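Local coordinates for uncharacterized protein (Bacteroides ovatus, PDB 4IRT), which is of unknown function but is a beta-propeller of the BNR-repeat family and a putative neuraminidase, so it may act on sialylated glycans, at residues V203-I209 against Q246-N252; V277-I282 against R293-Q299; K11-C15 against A396-Q401; V18-R24 against I37-D41. All blocks are in the same frame, centred on the assembly; numbering follows the deposited sequence.

Contact 1. Residues V203-I209 against Q246-N252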
# COMPACT_ATOMS: atom_id res chain seq x y z
N VAL A 203 -1.24 -17.09 10.51
CA VAL A 203 -1.89 -15.78 10.43
C VAL A 203 -2.67 -15.40 11.70
O VAL A 203 -2.74 -14.22 12.06
CB VAL A 203 -2.81 -15.71 9.20
CG1 VAL A 203 -4.02 -16.63 9.33
CG2 VAL A 203 -3.24 -14.25 8.97
N GLU A 204 -3.27 -16.38 12.38
CA GLU A 204 -3.99 -16.09 13.62
C GLU A 204 -3.12 -15.60 14.77
O GLU A 204 -3.65 -15.20 15.81
CB GLU A 204 -4.83 -17.30 14.09
CG GLU A 204 -4.01 -18.53 14.47
CD GLU A 204 -3.75 -19.49 13.32
OE1 GLU A 204 -3.77 -19.06 12.12
OE2 GLU A 204 -3.47 -20.69 13.65
N THR A 205 -1.79 -15.65 14.59
CA THR A 205 -0.86 -15.18 15.59
C THR A 205 -0.41 -13.72 15.34
O THR A 205 0.51 -13.24 16.00
CB THR A 205 0.37 -16.13 15.77
OG1 THR A 205 1.28 -16.03 14.66
CG2 THR A 205 -0.09 -17.58 15.94
N ASN A 206 -1.05 -13.03 14.39
CA ASN A 206 -0.92 -11.58 14.28
C ASN A 206 -1.45 -10.95 15.58
O ASN A 206 -2.43 -11.44 16.17
CB ASN A 206 -1.78 -11.00 13.15
CG ASN A 206 -1.29 -11.32 11.76
OD1 ASN A 206 -0.11 -11.68 11.52
ND2 ASN A 206 -2.21 -11.16 10.79
N HIS A 207 -0.78 -9.90 16.03
CA HIS A 207 -1.27 -9.15 17.17
C HIS A 207 -0.71 -7.74 17.19
O HIS A 207 0.43 -7.51 16.74
CB HIS A 207 -0.95 -9.88 18.48
CG HIS A 207 0.51 -10.12 18.72
ND1 HIS A 207 1.30 -9.27 19.47
CD2 HIS A 207 1.32 -11.14 18.34
CE1 HIS A 207 2.53 -9.75 19.54
NE2 HIS A 207 2.57 -10.88 18.86
N ASP A 208 -1.52 -6.82 17.72
CA ASP A 208 -1.17 -5.42 17.98
C ASP A 208 -0.98 -4.56 16.72
O ASP A 208 -0.75 -5.07 15.63
CB ASP A 208 0.09 -5.33 18.87
CG ASP A 208 -0.11 -5.98 20.22
OD1 ASP A 208 -1.13 -5.69 20.90
OD2 ASP A 208 0.75 -6.79 20.63
N ILE A 209 -1.15 -3.25 16.91
CA ILE A 209 -0.82 -2.23 15.93
C ILE A 209 0.13 -1.23 16.57
O ILE A 209 -0.22 -0.57 17.57
CB ILE A 209 -2.07 -1.49 15.39
CG1 ILE A 209 -3.10 -2.52 14.86
CG2 ILE A 209 -1.66 -0.51 14.29
CD1 ILE A 209 -4.34 -1.94 14.21
N GLN A 246 -3.84 -12.01 19.78
CA GLN A 246 -3.89 -13.03 18.75
C GLN A 246 -5.34 -13.54 18.70
O GLN A 246 -6.10 -13.32 19.64
CB GLN A 246 -2.93 -14.16 19.10
CG GLN A 246 -1.48 -13.67 19.19
CD GLN A 246 -0.49 -14.81 19.40
OE1 GLN A 246 -0.67 -15.91 18.88
NE2 GLN A 246 0.56 -14.53 20.17
N ASN A 247 -5.71 -14.16 17.59
CA ASN A 247 -7.03 -14.77 17.39
C ASN A 247 -8.20 -13.78 17.44
O ASN A 247 -9.28 -14.11 17.91
CB ASN A 247 -7.23 -15.92 18.37
CG ASN A 247 -6.24 -17.03 18.14
OD1 ASN A 247 -6.31 -17.72 17.12
ND2 ASN A 247 -5.28 -17.19 19.05
N CYS A 248 -8.00 -12.57 16.93
CA CYS A 248 -9.12 -11.66 16.75
C CYS A 248 -9.31 -11.27 15.30
O CYS A 248 -9.96 -10.23 15.00
CB CYS A 248 -9.04 -10.43 17.68
SG CYS A 248 -7.80 -9.22 17.24
N GLU A 249 -8.78 -12.08 14.40
CA GLU A 249 -8.89 -11.89 12.94
C GLU A 249 -8.23 -10.58 12.48
O GLU A 249 -8.64 -9.97 11.49
CB GLU A 249 -10.36 -11.90 12.52
CG GLU A 249 -11.18 -13.07 12.98
CD GLU A 249 -10.67 -14.43 12.53
OE1 GLU A 249 -9.77 -14.54 11.65
OE2 GLU A 249 -11.23 -15.42 13.05
N LEU A 250 -7.22 -10.14 13.22
CA LEU A 250 -6.44 -8.99 12.83
C LEU A 250 -5.59 -9.36 11.62
O LEU A 250 -4.85 -10.35 11.64
CB LEU A 250 -5.55 -8.54 13.97
CG LEU A 250 -4.63 -7.37 13.64
CD1 LEU A 250 -5.41 -6.10 13.35
CD2 LEU A 250 -3.62 -7.19 14.75
N ILE A 251 -5.72 -8.56 10.57
CA ILE A 251 -5.06 -8.84 9.29
C ILE A 251 -3.74 -8.11 9.24
O ILE A 251 -3.53 -7.12 9.97
CB ILE A 251 -5.99 -8.46 8.11
CG1 ILE A 251 -5.46 -8.93 6.73
CG2 ILE A 251 -6.27 -6.98 8.10
CD1 ILE A 251 -5.29 -10.42 6.59
N ASN A 252 -2.84 -8.62 8.42
CA ASN A 252 -1.54 -7.99 8.19
C ASN A 252 -1.43 -7.38 6.79
O ASN A 252 -2.08 -7.86 5.87
CB ASN A 252 -0.40 -9.00 8.36
CG ASN A 252 -0.61 -10.26 7.56
OD1 ASN A 252 -1.45 -11.08 7.88
ND2 ASN A 252 0.16 -10.41 6.49
O HOH W 1 -4.86 -12.69 13.01
O HOH W 2 -5.50 -11.55 15.60
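The amide of Asn206 stands across that of Asn252, the two side chains crossing at about a right angle with their planes 71° apart. Its ND2 group spends both protons on the other segment. One goes to Leu250 O at 2.9 Å, almost straight and in the plane of the amide. The other goes to Asn252 OD1 at 3.0 Å. Arg198 bonds both side-chain oxygens: its NE goes to Asn206 OD1 and its NH2 to Asn252 OD1, consistent with the amide orientations modelled.

Gln246 and His207 lie side by side and point the same way, with amide and imidazole only 20° apart. Gln246 CG sits 3.9 Å from His207 CD2. Gln246 also runs alongside Thr205, and its OE1 comes to 3.3 Å from Thr205 CB. The imidazole is held at both nitrogens. ND1 gives a hydrogen bond to Asp208 OD2 at 2.8 Å, meeting it from above the carboxylate plane, and NE2 pairs with Glu199.

With CG anti to the backbone N (chi1 177°), Leu250 turns its CD2 onto the Asp208 backbone, 3.7 Å from Asp208 N. At the other end, Asn247 N bonds Glu204 O at 2.9 Å. Two waters fill in between: one lies within hydrogen-bonding distance of both Val203 O and Leu250 O; the other lies near Asn206 O and accepts from Cys248 N and Leu250 N.

This is loop packing in a beta-propeller: the connection that leaves outer strand 239-242 for strand 255-258 of the next sheet folds back over the start of strand 206-214.

Contact 2. Residues V277-I282 against R293-Q299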
# COMPACT_ATOMS: atom_id res chain seq x y z
N VAL A 277 -17.34 -12.24 13.51
CA VAL A 277 -17.39 -11.45 12.27
C VAL A 277 -16.36 -10.31 12.22
O VAL A 277 -16.49 -9.32 12.94
CB VAL A 277 -18.77 -10.80 12.09
CG1 VAL A 277 -18.84 -9.99 10.81
CG2 VAL A 277 -19.89 -11.85 12.15
N PRO A 278 -15.36 -10.41 11.33
CA PRO A 278 -14.39 -9.33 11.22
C PRO A 278 -15.07 -8.05 10.75
O PRO A 278 -16.00 -8.12 9.95
CB PRO A 278 -13.40 -9.86 10.17
CG PRO A 278 -13.57 -11.35 10.23
CD PRO A 278 -15.03 -11.54 10.46
N GLN A 279 -14.59 -6.90 11.23
CA GLN A 279 -15.18 -5.62 10.91
C GLN A 279 -14.08 -4.66 10.55
O GLN A 279 -13.02 -4.68 11.19
CB GLN A 279 -15.92 -5.02 12.13
CG GLN A 279 -17.00 -5.90 12.73
CD GLN A 279 -18.29 -5.95 11.90
OE1 GLN A 279 -18.44 -5.25 10.89
NE2 GLN A 279 -19.21 -6.79 12.33
N TYR A 280 -14.35 -3.81 9.57
CA TYR A 280 -13.45 -2.75 9.19
C TYR A 280 -13.29 -1.69 10.30
O TYR A 280 -14.24 -1.37 11.03
CB TYR A 280 -13.92 -2.09 7.91
CG TYR A 280 -13.68 -2.86 6.64
CD1 TYR A 280 -12.39 -2.99 6.11
CD2 TYR A 280 -14.75 -3.44 5.92
CE1 TYR A 280 -12.16 -3.63 4.92
CE2 TYR A 280 -14.51 -4.13 4.71
CZ TYR A 280 -13.23 -4.20 4.23
OH TYR A 280 -12.91 -4.81 3.03
N ARG A 281 -12.06 -1.20 10.44
CA ARG A 281 -11.67 -0.29 11.49
C ARG A 281 -10.81 0.83 10.96
O ARG A 281 -10.09 0.66 9.99
CB ARG A 281 -10.78 -1.04 12.49
CG ARG A 281 -11.36 -2.35 12.94
CD ARG A 281 -12.52 -2.20 13.91
NE ARG A 281 -13.09 -3.52 14.25
CZ ARG A 281 -13.76 -3.80 15.37
NH1 ARG A 281 -13.99 -2.85 16.25
NH2 ARG A 281 -14.22 -5.04 15.59
N ILE A 282 -10.84 1.96 11.67
CA ILE A 282 -9.82 2.98 11.54
C ILE A 282 -9.22 3.29 12.92
O ILE A 282 -9.93 3.33 13.92
CB ILE A 282 -10.39 4.25 10.83
CG1 ILE A 282 -9.27 5.17 10.39
CG2 ILE A 282 -11.41 4.98 11.71
CD1 ILE A 282 -9.68 6.17 9.34
N ARG A 293 -12.39 3.42 15.54
CA ARG A 293 -13.80 3.31 15.21
C ARG A 293 -14.03 2.13 14.28
O ARG A 293 -13.16 1.77 13.46
CB ARG A 293 -14.33 4.61 14.58
CG ARG A 293 -14.26 5.86 15.47
CD ARG A 293 -15.37 5.93 16.49
NE ARG A 293 -15.38 7.22 17.17
CZ ARG A 293 -14.59 7.50 18.20
NH1 ARG A 293 -13.76 6.57 18.65
NH2 ARG A 293 -14.63 8.70 18.78
N GLN A 294 -15.20 1.54 14.42
CA GLN A 294 -15.68 0.49 13.53
C GLN A 294 -16.48 1.15 12.38
O GLN A 294 -17.32 2.01 12.60
CB GLN A 294 -16.57 -0.46 14.30
CG GLN A 294 -17.11 -1.63 13.48
CD GLN A 294 -17.97 -2.56 14.33
OE1 GLN A 294 -17.78 -2.67 15.54
NE2 GLN A 294 -18.89 -3.27 13.67
N ILE A 295 -16.21 0.70 11.17
CA ILE A 295 -16.69 1.36 9.98
C ILE A 295 -18.03 0.81 9.52
O ILE A 295 -18.92 1.60 9.18
CB ILE A 295 -15.69 1.23 8.80
CG1 ILE A 295 -14.29 1.64 9.21
CG2 ILE A 295 -16.16 2.03 7.59
CD1 ILE A 295 -14.15 3.05 9.74
N THR A 296 -18.19 -0.50 9.45
CA THR A 296 -19.50 -1.06 9.01
C THR A 296 -20.02 -2.05 10.04
O THR A 296 -19.38 -2.27 11.05
CB THR A 296 -19.48 -1.64 7.56
OG1 THR A 296 -18.71 -2.83 7.52
CG2 THR A 296 -18.91 -0.65 6.54
N ASP A 297 -21.23 -2.56 9.83
CA ASP A 297 -21.81 -3.54 10.73
C ASP A 297 -22.05 -4.81 9.93
O ASP A 297 -23.18 -5.15 9.59
CB ASP A 297 -23.11 -3.03 11.37
CG ASP A 297 -23.68 -4.00 12.42
OD1 ASP A 297 -22.90 -4.77 13.05
OD2 ASP A 297 -24.92 -4.01 12.62
N ARG A 298 -20.96 -5.47 9.57
CA ARG A 298 -21.03 -6.71 8.81
C ARG A 298 -21.72 -7.80 9.62
O ARG A 298 -21.58 -7.86 10.83
CB ARG A 298 -19.62 -7.19 8.44
CG ARG A 298 -18.75 -6.19 7.70
CD ARG A 298 -17.42 -6.78 7.28
NE ARG A 298 -17.65 -7.74 6.19
CZ ARG A 298 -17.66 -9.07 6.31
NH1 ARG A 298 -17.36 -9.70 7.44
NH2 ARG A 298 -17.96 -9.80 5.23
N GLN A 299 -22.41 -8.70 8.92
CA GLN A 299 -23.16 -9.83 9.48
C GLN A 299 -22.53 -11.20 9.21
O GLN A 299 -22.88 -12.17 9.89
CB GLN A 299 -24.54 -9.87 8.81
CG GLN A 299 -25.39 -8.63 9.05
CD GLN A 299 -25.54 -8.39 10.53
OE1 GLN A 299 -26.20 -9.17 11.22
NE2 GLN A 299 -24.87 -7.35 11.05
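Backbone pairing joins Ile282 to Arg293, an antiparallel hydrogen-bonded pair with two 2.9 Å bonds, Ile282 N to Arg293 O and Arg293 N to Ile282 O. Arg281 and Gln294 form the adjoining non-hydrogen-bonded pair. One further bond, Ile295 N to Tyr280 O, lies just past the end of strand 290-294.

There a side chain takes over. Gln279, bent at chi2 (-75°), brings its amide to the backbone of Arg298 and bonds it twice. OE1 accepts from Arg298 N at 2.9 Å, on a lone pair, and NE2 gives to Arg298 O at 3.0 Å. Gln294 crosses this side chain, with the amide planes 28° apart. Gln294 NE2 packs 3.3 Å from Gln279 CD and gives a hydrogen bond to Thr296 O.

Two buried arginines add charged groups. Arg298 NH1 reaches Pro278 O at 3.3 Å, close to the guanidinium plane, and also bonds Thr300 O, while its NE is in a salt bridge with Asp332. The Arg281 guanidinium has Gln294 over one face and a salt bridge to Glu272.

Apolar contacts join Ile295 to Tyr280 and Ile282. Ile295 CB lies 3.9 Å from Tyr280 CB, and its CD1 packs on Ile282 CG2. Farther along, Val277 CG1 lies against Arg298 O.

The hairpin of strands 278-285 and 290-294 is the outer half of its four-stranded sheet, with 264-271 next inward. Ile282 and Ile295 rest on strand 325-330 of the following sheet through Val326 and Tyr328. Tyr280 meets Phe330 there, and its OH bonds Ala315 O.

Contact 3. Residues K11-C15 against A396-Q401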
# COMPACT_ATOMS: atom_id res chain seq x y z
N LYS A 11 -6.78 -3.97 -21.03
CA LYS A 11 -6.99 -5.25 -20.39
C LYS A 11 -5.70 -5.74 -19.76
O LYS A 11 -4.61 -5.53 -20.31
CB LYS A 11 -7.53 -6.25 -21.40
CG LYS A 11 -8.93 -5.89 -21.84
CD LYS A 11 -9.55 -6.91 -22.77
CE LYS A 11 -11.03 -6.58 -23.00
NZ LYS A 11 -11.75 -7.56 -23.87
N GLY A 12 -5.84 -6.40 -18.62
CA GLY A 12 -4.69 -6.90 -17.88
C GLY A 12 -4.96 -8.28 -17.34
O GLY A 12 -6.09 -8.74 -17.33
N TYR A 13 -3.89 -8.95 -16.92
CA TYR A 13 -4.02 -10.27 -16.31
C TYR A 13 -5.04 -10.27 -15.17
O TYR A 13 -4.96 -9.39 -14.33
CB TYR A 13 -2.68 -10.67 -15.73
CG TYR A 13 -2.59 -12.11 -15.32
CD1 TYR A 13 -2.57 -13.13 -16.27
CD2 TYR A 13 -2.46 -12.46 -13.97
CE1 TYR A 13 -2.47 -14.46 -15.89
CE2 TYR A 13 -2.35 -13.79 -13.59
CZ TYR A 13 -2.35 -14.78 -14.55
OH TYR A 13 -2.21 -16.09 -14.17
N SER A 14 -5.93 -11.26 -15.14
CA SER A 14 -6.96 -11.38 -14.11
C SER A 14 -7.04 -12.73 -13.40
O SER A 14 -7.91 -12.95 -12.55
CB SER A 14 -8.35 -11.03 -14.70
OG SER A 14 -8.44 -9.65 -15.01
N CYS A 15 -6.15 -13.66 -13.74
CA CYS A 15 -6.27 -15.01 -13.19
C CYS A 15 -5.83 -15.10 -11.73
O CYS A 15 -6.22 -16.04 -11.02
CB CYS A 15 -5.49 -16.02 -14.02
SG CYS A 15 -6.08 -16.22 -15.73
N ALA A 396 -8.27 -21.75 -12.83
CA ALA A 396 -9.24 -21.17 -13.78
C ALA A 396 -8.57 -20.09 -14.63
O ALA A 396 -8.00 -19.10 -14.13
CB ALA A 396 -10.45 -20.60 -13.06
N GLU A 397 -8.59 -20.32 -15.93
CA GLU A 397 -8.00 -19.41 -16.86
C GLU A 397 -9.13 -18.53 -17.33
O GLU A 397 -9.98 -18.97 -18.08
CB GLU A 397 -7.39 -20.18 -18.04
CG GLU A 397 -6.12 -20.96 -17.70
CD GLU A 397 -4.94 -20.05 -17.40
OE1 GLU A 397 -4.64 -19.17 -18.24
OE2 GLU A 397 -4.32 -20.22 -16.33
N ILE A 398 -9.17 -17.29 -16.87
CA ILE A 398 -10.15 -16.35 -17.39
C ILE A 398 -9.49 -15.29 -18.28
O ILE A 398 -8.28 -15.01 -18.20
CB ILE A 398 -10.98 -15.69 -16.27
CG1 ILE A 398 -10.08 -14.84 -15.34
CG2 ILE A 398 -11.72 -16.77 -15.48
CD1 ILE A 398 -10.89 -13.85 -14.52
N GLU A 399 -10.31 -14.69 -19.12
CA GLU A 399 -9.86 -13.63 -20.00
C GLU A 399 -9.40 -12.43 -19.22
O GLU A 399 -9.93 -12.15 -18.14
CB GLU A 399 -10.96 -13.20 -20.93
CG GLU A 399 -11.31 -14.23 -21.97
CD GLU A 399 -12.13 -13.58 -23.05
OE1 GLU A 399 -13.33 -13.43 -22.83
OE2 GLU A 399 -11.53 -13.15 -24.07
N PRO A 400 -8.40 -11.72 -19.74
CA PRO A 400 -7.96 -10.54 -19.05
C PRO A 400 -9.13 -9.51 -19.00
O PRO A 400 -9.84 -9.34 -20.00
CB PRO A 400 -6.77 -10.05 -19.89
CG PRO A 400 -7.07 -10.56 -21.27
CD PRO A 400 -7.70 -11.90 -21.04
N GLN A 401 -9.32 -8.90 -17.84
CA GLN A 401 -10.38 -7.91 -17.60
C GLN A 401 -9.84 -6.48 -17.70
O GLN A 401 -8.64 -6.19 -17.45
CB GLN A 401 -11.06 -8.16 -16.23
CG GLN A 401 -11.60 -9.58 -16.04
CD GLN A 401 -12.72 -9.94 -17.02
OE1 GLN A 401 -12.60 -10.87 -17.88
NE2 GLN A 401 -13.78 -9.18 -16.96
O HOH W 3 -10.27 -10.25 -23.10
O HOH W 4 -12.30 -8.75 -20.87
O HOH W 5 -2.50 -17.78 -16.03
O HOH W 6 -6.34 -13.12 -17.34
O HOH W 7 -8.40 -17.81 -11.90
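This is an antiparallel, partly water-mediated contact between the two ends of the chain, where strand 5-12 runs out beside the approach to strand 401-407. Gly12 N bonds Gln401 O at 3.0 Å, with the donor above the carbonyl plane. The backbone N of Gln401 gives a hydrogen bond to Ser14 OG at 3.1 Å and only a weak one to Gly12 O. Ser14 OG is placed for this by its torsion, beside its own backbone N (chi1 -69°), and is also bonded to His386 O.

Strands 5-12, 401-407 and 381-385 make one antiparallel sheet, with 401-407 in the middle. N-terminal and C-terminal strands thus meet in a single sheet, the way beta-propellers commonly close their ring.

Pro400 packs its ring against the Gly12 main chain, with CB close to Gly12 O. Ile398 sends CD1 to the Ser14 main chain and side chain, 3.7 Å from Ser14 O and 3.8 Å from Ser14 CB. Cys15 SG takes a weak hydrogen bond from Ile398 N at 3.5 Å.

Waters span the rest. One accepts from Ser14 N and donates to Ile398 O, and another donates to both Cys15 O and Ala396 O. A third, in the plane of the Tyr13 ring at its edge, links Tyr13 OH to Glu397 OE2. The extended Lys11 side chain runs past Pro400 O, with CD 3.7 Å from it. Its NZ reaches that carbonyl through two waters. One of them also has a weak bond to Glu399 OE2; the bond from NZ to the other is weak.

Contact 4. Residues V18-R24 against I37-D41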
# COMPACT_ATOMS: atom_id res chain seq x y z
N VAL A 18 -2.57 -10.29 -8.70
CA VAL A 18 -1.27 -9.63 -8.74
C VAL A 18 -1.32 -8.14 -9.10
O VAL A 18 -0.55 -7.32 -8.56
CB VAL A 18 -0.25 -10.43 -9.62
CG1 VAL A 18 -0.56 -10.30 -11.10
CG2 VAL A 18 1.17 -9.98 -9.31
N ASN A 19 -2.27 -7.76 -9.96
CA ASN A 19 -2.38 -6.35 -10.34
C ASN A 19 -3.13 -5.51 -9.33
O ASN A 19 -3.10 -4.29 -9.43
CB ASN A 19 -3.09 -6.21 -11.68
CG ASN A 19 -2.21 -6.51 -12.87
OD1 ASN A 19 -0.98 -6.38 -12.84
ND2 ASN A 19 -2.85 -6.88 -13.96
N THR A 20 -3.80 -6.16 -8.37
CA THR A 20 -4.79 -5.49 -7.52
C THR A 20 -4.62 -5.86 -6.01
O THR A 20 -5.55 -6.32 -5.36
CB THR A 20 -6.21 -5.86 -7.98
OG1 THR A 20 -6.38 -7.30 -7.92
CG2 THR A 20 -6.48 -5.39 -9.40
N THR A 21 -3.41 -5.71 -5.47
CA THR A 21 -3.23 -5.89 -4.03
C THR A 21 -3.13 -4.53 -3.37
O THR A 21 -2.83 -3.50 -4.01
CB THR A 21 -1.99 -6.72 -3.66
OG1 THR A 21 -0.83 -5.87 -3.70
CG2 THR A 21 -1.83 -7.95 -4.58
N VAL A 22 -3.42 -4.51 -2.07
CA VAL A 22 -3.44 -3.28 -1.28
C VAL A 22 -2.03 -2.70 -1.15
O VAL A 22 -1.89 -1.50 -0.91
CB VAL A 22 -4.08 -3.56 0.11
CG1 VAL A 22 -3.11 -4.32 1.01
CG2 VAL A 22 -4.51 -2.28 0.78
N PHE A 23 -1.01 -3.53 -1.39
CA PHE A 23 0.36 -3.15 -1.12
C PHE A 23 1.15 -2.78 -2.39
O PHE A 23 2.37 -2.68 -2.37
CB PHE A 23 1.10 -4.20 -0.28
CG PHE A 23 1.05 -5.59 -0.83
CD1 PHE A 23 1.97 -6.02 -1.77
CD2 PHE A 23 0.11 -6.50 -0.36
CE1 PHE A 23 1.91 -7.30 -2.28
CE2 PHE A 23 0.05 -7.79 -0.86
CZ PHE A 23 0.95 -8.19 -1.82
N ARG A 24 0.45 -2.51 -3.48
CA ARG A 24 1.07 -1.84 -4.62
C ARG A 24 1.29 -0.37 -4.28
O ARG A 24 0.34 0.40 -4.12
CB ARG A 24 0.19 -2.03 -5.85
CG ARG A 24 0.04 -3.50 -6.26
CD ARG A 24 -0.39 -3.69 -7.73
NE ARG A 24 0.53 -3.03 -8.65
CZ ARG A 24 0.25 -2.56 -9.86
NH1 ARG A 24 -0.93 -2.78 -10.48
NH2 ARG A 24 1.20 -1.91 -10.53
N ILE A 37 0.67 4.69 -14.77
CA ILE A 37 0.07 3.46 -14.29
C ILE A 37 0.98 2.30 -14.68
O ILE A 37 1.80 2.42 -15.62
CB ILE A 37 -1.35 3.27 -14.89
CG1 ILE A 37 -2.16 2.23 -14.09
CG2 ILE A 37 -1.29 2.94 -16.37
CD1 ILE A 37 -3.62 2.20 -14.52
N SER A 38 0.86 1.19 -13.98
CA SER A 38 1.64 0.00 -14.32
C SER A 38 0.81 -1.22 -13.99
O SER A 38 0.05 -1.22 -13.02
CB SER A 38 2.99 -0.05 -13.54
OG SER A 38 2.81 -0.02 -12.13
N TYR A 39 0.98 -2.26 -14.79
CA TYR A 39 0.30 -3.53 -14.61
C TYR A 39 0.95 -4.58 -15.44
O TYR A 39 1.80 -4.28 -16.31
CB TYR A 39 -1.16 -3.43 -14.99
CG TYR A 39 -1.43 -2.98 -16.39
CD1 TYR A 39 -1.56 -1.63 -16.70
CD2 TYR A 39 -1.65 -3.92 -17.41
CE1 TYR A 39 -1.86 -1.21 -17.99
CE2 TYR A 39 -1.95 -3.50 -18.70
CZ TYR A 39 -2.03 -2.14 -18.97
OH TYR A 39 -2.35 -1.72 -20.23
N TYR A 40 0.58 -5.84 -15.16
CA TYR A 40 0.95 -6.94 -16.04
C TYR A 40 -0.17 -7.22 -17.04
O TYR A 40 -1.34 -7.33 -16.66
CB TYR A 40 1.19 -8.20 -15.24
CG TYR A 40 2.36 -8.19 -14.28
CD1 TYR A 40 3.66 -8.23 -14.75
CD2 TYR A 40 2.15 -8.25 -12.90
CE1 TYR A 40 4.73 -8.23 -13.87
CE2 TYR A 40 3.21 -8.27 -12.00
CZ TYR A 40 4.51 -8.30 -12.50
OH TYR A 40 5.61 -8.33 -11.65
N ASP A 41 0.20 -7.37 -18.30
CA ASP A 41 -0.73 -7.79 -19.33
C ASP A 41 -0.99 -9.30 -19.27
O ASP A 41 -0.42 -10.01 -18.45
CB ASP A 41 -0.30 -7.27 -20.71
CG ASP A 41 0.84 -8.05 -21.35
OD1 ASP A 41 1.23 -9.15 -20.88
OD2 ASP A 41 1.36 -7.53 -22.38
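Side chains from an irregular inner loop grip the backbone of a propeller strand here. The loop 18-24 leads toward strand 28-31, and the gripped strand is 34-40, next to it in the same sheet. Asn19 mimics a strand partner: OD1 accepts from Tyr40 N at 2.8 Å, nearly straight, and ND2 gives to Tyr40 O at 3.1 Å, on a lone pair in the carbonyl plane. Both bonds together fix the rotation of the amide.

Val18 crosses the Tyr40 ring at about a right angle, with CG2 3.8 Å from Tyr40 CE2. The Tyr40 hydroxyl bonds Asn74 O.

Thr21 to Arg24 form a type I turn, and Thr21 OG1 accepts from Phe23 N in an ST turn. The turn brings Arg24 back toward the strand. Its chain bends at chi3 (56°), carrying the guanidinium between Ser38 and Asn19. NE bonds Ile76 O, and Phe383 makes a cation-pi contact with the group. Arg24 NH1 also bonds Asn19 O at 2.8 Å, tying the loop to itself. The end of Arg24 grips Ser38 O with two nitrogens from the same face of its carbonyl plane, NH2 at 2.8 Å well above the plane and NH1 at 3.1 Å tilted from it.

Contacts 3 and 4 are neighbours, with centres 13 Å apart. They meet where Tyr13 N lies 3.0 Å from Tyr40 O, a probable hydrogen bond. Contact 3 pairs the two chain ends and encloses the other three in sequence; contact 4 comes first among those, then contact 1, then contact 2. Contacts 1 and 2 touch through Glu249 CB and Pro278 CG, and their centres are 15 Å apart. Contact 1 joins sheet 178-242 to the loop leading on to the next sheet, 255-294, which holds the hairpin of contact 2. Contact 3 is about 32 Å from contact 1 and 31 Å from contact 2, centre to centre. It lies at the end of the sheet in which the N- and C-terminal strands meet, consistent with propeller ring closure.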